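PDB 5U9N: bromo domain containing protein from Cryptosporidium parvum, which probably reads acetylated lysines through its bromodomains, the second of which is held here in complex with the inhibitor bromosporine. Local coordinates for residues Ile16-Leu20 with Lys133-Trp138; Glu53-Tyr57 with Arg101-Phe107. All blocks are in the same frame, centred on the assembly; numbering follows the deposited sequence.

Contact 1 of 2, residues Ile16-Leu20 with Lys133-Trp138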
loop_
_atom_site.group_PDB
_atom_site.type_symbol
_atom_site.label_atom_id
_atom_site.label_comp_id
_atom_site.label_asym_id
_atom_site.label_seq_id
_atom_site.Cartn_x
_atom_site.Cartn_y
_atom_site.Cartn_z
ATOM N N ILE A 16 7.872 -7.136 3.789
ATOM C CA ILE A 16 6.758 -6.532 4.523
ATOM C C ILE A 16 5.517 -6.394 3.619
ATOM O O ILE A 16 4.410 -6.684 4.062
ATOM C CB ILE A 16 7.178 -5.173 5.132
ATOM C CG1 ILE A 16 8.149 -5.418 6.310
ATOM C CG2 ILE A 16 5.935 -4.354 5.585
ATOM C CD1 ILE A 16 8.837 -4.195 6.815
ATOM N N LEU A 17 5.706 -5.979 2.369
ATOM C CA LEU A 17 4.619 -5.894 1.384
ATOM C C LEU A 17 3.937 -7.261 1.219
ATOM O O LEU A 17 2.709 -7.340 1.218
ATOM C CB LEU A 17 5.184 -5.436 0.032
ATOM C CG LEU A 17 4.159 -4.975 -1.005
ATOM C CD1 LEU A 17 3.649 -3.589 -0.686
ATOM C CD2 LEU A 17 4.770 -4.988 -2.396
ATOM N N ASN A 18 4.737 -8.333 1.111
ATOM C CA ASN A 18 4.215 -9.694 0.986
ATOM C C ASN A 18 3.453 -10.137 2.240
ATOM O O ASN A 18 2.554 -10.965 2.129
ATOM C CB ASN A 18 5.354 -10.692 0.699
ATOM C CG ASN A 18 5.786 -10.723 -0.749
ATOM O OD1 ASN A 18 5.084 -10.251 -1.647
ATOM N ND2 ASN A 18 6.919 -11.352 -1.014
ATOM N N LEU A 19 3.824 -9.629 3.424
ATOM C CA LEU A 19 3.095 -9.940 4.652
ATOM C C LEU A 19 1.743 -9.181 4.698
ATOM O O LEU A 19 0.775 -9.728 5.192
ATOM C CB LEU A 19 3.934 -9.619 5.901
ATOM C CG LEU A 19 5.068 -10.575 6.186
ATOM C CD1 LEU A 19 6.036 -9.974 7.163
ATOM C CD2 LEU A 19 4.545 -11.914 6.733
ATOM N N LEU A 20 1.659 -7.962 4.141
ATOM C CA LEU A 20 0.365 -7.258 4.059
ATOM C C LEU A 20 -0.587 -7.918 3.068
ATOM O O LEU A 20 -1.794 -7.690 3.152
ATOM C CB LEU A 20 0.558 -5.815 3.638
ATOM C CG LEU A 20 1.227 -4.912 4.613
ATOM C CD1 LEU A 20 1.474 -3.589 3.976
ATOM C CD2 LEU A 20 0.410 -4.788 5.884
ATOM N N LYS A 133 -1.379 -3.177 10.852
ATOM C CA LYS A 133 -0.425 -4.264 10.636
ATOM C C LYS A 133 0.874 -3.707 10.034
ATOM O O LYS A 133 1.945 -4.130 10.426
ATOM C CB LYS A 133 -1.027 -5.335 9.707
ATOM C CG LYS A 133 -0.089 -6.548 9.435
ATOM C CD LYS A 133 0.118 -7.422 10.676
ATOM C CE LYS A 133 0.942 -8.654 10.354
ATOM N NZ LYS A 133 1.096 -9.563 11.527
ATOM N N PHE A 134 0.780 -2.776 9.070
ATOM C CA PHE A 134 1.975 -2.187 8.463
ATOM C C PHE A 134 2.827 -1.468 9.511
ATOM O O PHE A 134 4.050 -1.632 9.518
ATOM C CB PHE A 134 1.621 -1.209 7.333
ATOM C CG PHE A 134 2.854 -0.604 6.675
ATOM C CD1 PHE A 134 3.848 -1.418 6.145
ATOM C CD2 PHE A 134 3.096 0.765 6.740
ATOM C CE1 PHE A 134 5.030 -0.873 5.648
ATOM C CE2 PHE A 134 4.262 1.312 6.199
ATOM C CZ PHE A 134 5.221 0.485 5.655
ATOM N N ASN A 135 2.196 -0.652 10.367
ATOM C CA ASN A 135 2.927 0.089 11.399
ATOM C C ASN A 135 3.659 -0.823 12.330
ATOM O O ASN A 135 4.767 -0.508 12.727
ATOM C CB ASN A 135 1.988 0.980 12.212
ATOM C CG ASN A 135 1.570 2.229 11.480
ATOM O OD1 ASN A 135 2.367 2.867 10.792
ATOM N ND2 ASN A 135 0.356 2.680 11.710
ATOM N N ASN A 136 3.052 -1.939 12.698
ATOM C CA ASN A 136 3.678 -2.885 13.606
ATOM C C ASN A 136 4.882 -3.591 12.950
ATOM O O ASN A 136 5.883 -3.818 13.623
ATOM C CB ASN A 136 2.659 -3.912 14.102
ATOM C CG ASN A 136 1.893 -3.409 15.309
ATOM O OD1 ASN A 136 2.338 -3.556 16.459
ATOM N ND2 ASN A 136 0.805 -2.677 15.072
ATOM N N LEU A 137 4.784 -3.938 11.656
ATOM C CA LEU A 137 5.894 -4.556 10.931
ATOM C C LEU A 137 7.006 -3.541 10.710
ATOM O O LEU A 137 8.182 -3.840 10.933
ATOM C CB LEU A 137 5.418 -5.088 9.564
ATOM C CG LEU A 137 4.391 -6.224 9.598
ATOM C CD1 LEU A 137 4.007 -6.638 8.217
ATOM C CD2 LEU A 137 4.915 -7.409 10.377
ATOM N N TRP A 138 6.635 -2.354 10.250
ATOM C CA TRP A 138 7.580 -1.275 9.956
ATOM C C TRP A 138 8.362 -0.831 11.198
ATOM O O TRP A 138 9.573 -0.658 11.126
ATOM C CB TRP A 138 6.816 -0.079 9.374
ATOM C CG TRP A 138 7.658 0.873 8.591
ATOM C CD1 TRP A 138 7.795 2.205 8.809
ATOM C CD2 TRP A 138 8.326 0.598 7.363
ATOM N NE1 TRP A 138 8.544 2.769 7.813
ATOM C CE2 TRP A 138 8.858 1.813 6.894
ATOM C CE3 TRP A 138 8.578 -0.573 6.641
ATOM C CZ2 TRP A 138 9.671 1.884 5.771
ATOM C CZ3 TRP A 138 9.319 -0.487 5.477
ATOM C CH2 TRP A 138 9.866 0.733 5.060
#

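Contact 2 of 2, residues Glu53-Tyr57 with Arg101-Phe107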
loop_
_atom_site.group_PDB
_atom_site.type_symbol
_atom_site.label_atom_id
_atom_site.label_comp_id
_atom_site.label_asym_id
_atom_site.label_seq_id
_atom_site.Cartn_x
_atom_site.Cartn_y
_atom_site.Cartn_z
ATOM N N GLU A 53 -3.897 11.012 -6.112
ATOM C CA GLU A 53 -2.768 10.095 -6.318
ATOM C C GLU A 53 -3.148 8.658 -5.921
ATOM O O GLU A 53 -3.001 8.276 -4.772
ATOM C CB GLU A 53 -1.535 10.568 -5.521
ATOM C CG GLU A 53 -0.235 9.868 -5.924
ATOM C CD GLU A 53 0.973 10.109 -5.017
ATOM O OE1 GLU A 53 0.856 10.891 -4.040
ATOM O OE2 GLU A 53 2.036 9.498 -5.283
ATOM N N ALA A 54 -3.579 7.854 -6.882
ATOM C CA ALA A 54 -3.900 6.449 -6.605
ATOM C C ALA A 54 -2.624 5.614 -6.445
ATOM O O ALA A 54 -1.574 5.996 -6.952
ATOM C CB ALA A 54 -4.748 5.876 -7.713
ATOM N N CYS A 55 -2.708 4.497 -5.709
ATOM C CA CYS A 55 -1.568 3.601 -5.537
ATOM C C CYS A 55 -2.038 2.174 -5.169
ATOM O O CYS A 55 -3.201 1.977 -4.796
ATOM C CB CYS A 55 -0.606 4.153 -4.490
ATOM S SG CYS A 55 1.050 3.428 -4.564
ATOM N N ASP A 56 -1.123 1.178 -5.260
ATOM C CA ASP A 56 -1.457 -0.224 -4.939
ATOM C C ASP A 56 -0.195 -1.070 -4.837
ATOM O O ASP A 56 0.881 -0.609 -5.193
ATOM C CB ASP A 56 -2.414 -0.813 -5.981
ATOM C CG ASP A 56 -2.067 -0.403 -7.386
ATOM O OD1 ASP A 56 -1.173 -1.037 -7.980
ATOM O OD2 ASP A 56 -2.596 0.636 -7.849
ATOM N N TYR A 57 -0.333 -2.299 -4.322
ATOM C CA TYR A 57 0.803 -3.177 -4.015
ATOM C C TYR A 57 1.587 -3.570 -5.232
ATOM O O TYR A 57 2.812 -3.588 -5.171
ATOM C CB TYR A 57 0.338 -4.470 -3.305
ATOM C CG TYR A 57 -0.339 -4.290 -1.957
ATOM C CD1 TYR A 57 -0.041 -3.198 -1.136
ATOM C CD2 TYR A 57 -1.194 -5.262 -1.452
ATOM C CE1 TYR A 57 -0.607 -3.071 0.133
ATOM C CE2 TYR A 57 -1.765 -5.143 -0.190
ATOM C CZ TYR A 57 -1.472 -4.048 0.600
ATOM O OH TYR A 57 -2.033 -3.951 1.851
ATOM N N ARG A 101 5.659 6.162 2.594
ATOM C CA ARG A 101 4.646 7.075 2.061
ATOM C C ARG A 101 3.654 6.360 1.114
ATOM O O ARG A 101 2.443 6.543 1.231
ATOM C CB ARG A 101 5.318 8.208 1.304
ATOM C CG ARG A 101 4.343 9.289 0.875
ATOM C CD ARG A 101 5.033 10.457 0.207
ATOM N NE ARG A 101 5.346 10.172 -1.184
ATOM C CZ ARG A 101 4.444 10.111 -2.168
ATOM N NH1 ARG A 101 4.828 9.861 -3.413
ATOM N NH2 ARG A 101 3.149 10.291 -1.908
ATOM N N LEU A 102 4.179 5.583 0.164
ATOM C CA LEU A 102 3.367 4.957 -0.864
ATOM C C LEU A 102 2.444 3.899 -0.268
ATOM O O LEU A 102 1.273 3.841 -0.626
ATOM C CB LEU A 102 4.264 4.341 -1.959
ATOM C CG LEU A 102 4.949 5.349 -2.939
ATOM C CD1 LEU A 102 5.856 4.593 -3.956
ATOM C CD2 LEU A 102 3.912 6.197 -3.702
ATOM N N VAL A 103 2.946 3.087 0.650
ATOM C CA VAL A 103 2.106 2.070 1.292
ATOM C C VAL A 103 0.986 2.748 2.102
ATOM O O VAL A 103 -0.166 2.340 1.989
ATOM C CB VAL A 103 2.929 1.109 2.173
ATOM C CG1 VAL A 103 2.015 0.259 3.045
ATOM C CG2 VAL A 103 3.827 0.220 1.307
ATOM N N LYS A 104 1.312 3.783 2.887
ATOM C CA LYS A 104 0.316 4.471 3.700
ATOM C C LYS A 104 -0.670 5.255 2.844
ATOM O O LYS A 104 -1.824 5.400 3.238
ATOM C CB LYS A 104 0.974 5.381 4.699
ATOM C CG LYS A 104 1.672 4.617 5.792
ATOM C CD LYS A 104 2.224 5.562 6.830
ATOM C CE LYS A 104 2.513 4.883 8.131
ATOM N NZ LYS A 104 3.168 5.827 9.110
ATOM N N LEU A 105 -0.240 5.706 1.659
ATOM C CA LEU A 105 -1.111 6.388 0.680
ATOM C C LEU A 105 -2.281 5.474 0.241
ATOM O O LEU A 105 -3.386 5.956 0.029
ATOM C CB LEU A 105 -0.269 6.809 -0.553
ATOM C CG LEU A 105 -0.993 7.464 -1.707
ATOM C CD1 LEU A 105 -1.548 8.809 -1.313
ATOM C CD2 LEU A 105 -0.077 7.607 -2.879
ATOM N N ILE A 106 -2.014 4.170 0.090
ATOM C CA ILE A 106 -3.007 3.147 -0.272
ATOM C C ILE A 106 -4.126 3.123 0.770
ATOM O O ILE A 106 -5.288 3.063 0.417
ATOM C CB ILE A 106 -2.316 1.740 -0.373
ATOM C CG1 ILE A 106 -1.372 1.682 -1.576
ATOM C CG2 ILE A 106 -3.350 0.588 -0.469
ATOM C CD1 ILE A 106 -0.502 0.423 -1.628
ATOM N N PHE A 107 -3.770 3.094 2.041
ATOM C CA PHE A 107 -4.748 2.996 3.126
ATOM C C PHE A 107 -5.472 4.330 3.404
ATOM O O PHE A 107 -6.650 4.281 3.732
ATOM C CB PHE A 107 -4.072 2.476 4.406
ATOM C CG PHE A 107 -3.350 1.154 4.203
ATOM C CD1 PHE A 107 -3.924 0.135 3.448
ATOM C CD2 PHE A 107 -2.073 0.956 4.708
ATOM C CE1 PHE A 107 -3.236 -1.053 3.209
ATOM C CE2 PHE A 107 -1.375 -0.224 4.444
ATOM C CZ PHE A 107 -1.949 -1.206 3.669
#

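Contact 1 of 2, residues Ile16-Leu20 with Lys133-Trp138
Ile16 O is gripped by two backbone N-H groups one turn or less further on: Leu20 N lies 3.0 Å from it and Leu19 N, in a weaker bond, 3.1 Å. That closes the last turn of helix 9-20, and the side chains of all three residues lean on helix 122-139, with no hydrogen bond crossing between the two segments. Ile16 sends its two branches to the edges of two aromatic side chains. Ile16 CG2, anti to the backbone N, meets the edge of the Phe134 ring in plane, 3.6 Å from Phe134 CE1, while Ile16 CD1 reaches the edge of the indole 3.6 Å from Trp138 CE3. One turn apart in the helix, Phe134 puts its CZ over a face of the Trp138 indole, near the rim. Leu137 CD1 packs against Leu19 CB at 3.8 Å. Leu20 CD2 sits over the backbone of Phe134 and beside the Lys133 methylenes. The short helical segments run antiparallel at 150°, their axes 10.3 Å apart, as do the first and last helices of a bromodomain's four-helix bundle. Val103 of helix 96-113 touches both Leu20 and Phe134, and Tyr57, opening helix 57-65, packs on Leu20 and Leu17.

Contact 2 of 2, residues Glu53-Tyr57 with Arg101-Phe107
Glu53 is stretched out, its chi1 (-167°) and chi2 both near trans, which carries its carboxylate to helix 96-113, and Arg101 bends at chi3 (80°), which presents the guanidinium edge to that carboxylate. The two groups lie nearly coplanar in a salt bridge: Arg101 NH2 gives a 159° bond to the syn side of Glu53 OE1 at 3.2 Å, while Arg101 NH1 reaches Glu53 OE2 more weakly at 3.4 Å. Leu105 CD2 lies over one face of the carboxylate, 3.5 Å from Glu53 CD. Further along, Cys55 CB rests between Leu105 CD2 and Ile106 CG1, 3.8 and 3.9 Å away. This extended run is the end of the bromodomain's long ZA loop, laid across the third helix of the bundle just before helix 57-65 starts. Asp56 is the N-cap of that helix, its OD1 also bonded to Thr59 OG1, and Ile106 CD1 tucks against Asp56 CA at 3.5 Å. Ile106 CD1 also approaches Tyr57 CD1 at 3.7 Å. Tyr57 and Phe107 cross at about a right angle, and Tyr57 OH lies in the plane of the Phe107 ring at its edge, 3.3 Å from Phe107 CZ. Phe29 adds an edge-to-face ring contact to Phe107.

Overall arrangement
The two contacts lie about 13 Å apart, centre to centre, and touch directly, for instance where Lys104 of contact 2 packs on Asn135 of contact 1. Along the chain contact 2 is nested inside the loop that contact 1 closes. Contact 1 joins the first and last long helices, 9-20 and 122-139, whereas contact 2 lays the end of the ZA loop on helix 96-113, which precedes helix 122-139. Between them the contacts involve all four bundle helices, since helix 57-65 begins within contact 2. Contact 2 lies next to the bromosporine pocket, the Ile106 side chain being about 6 Å from the ligand; contact 1 sits farther off in the bundle, with the Leu20 side chain about 13 Å away.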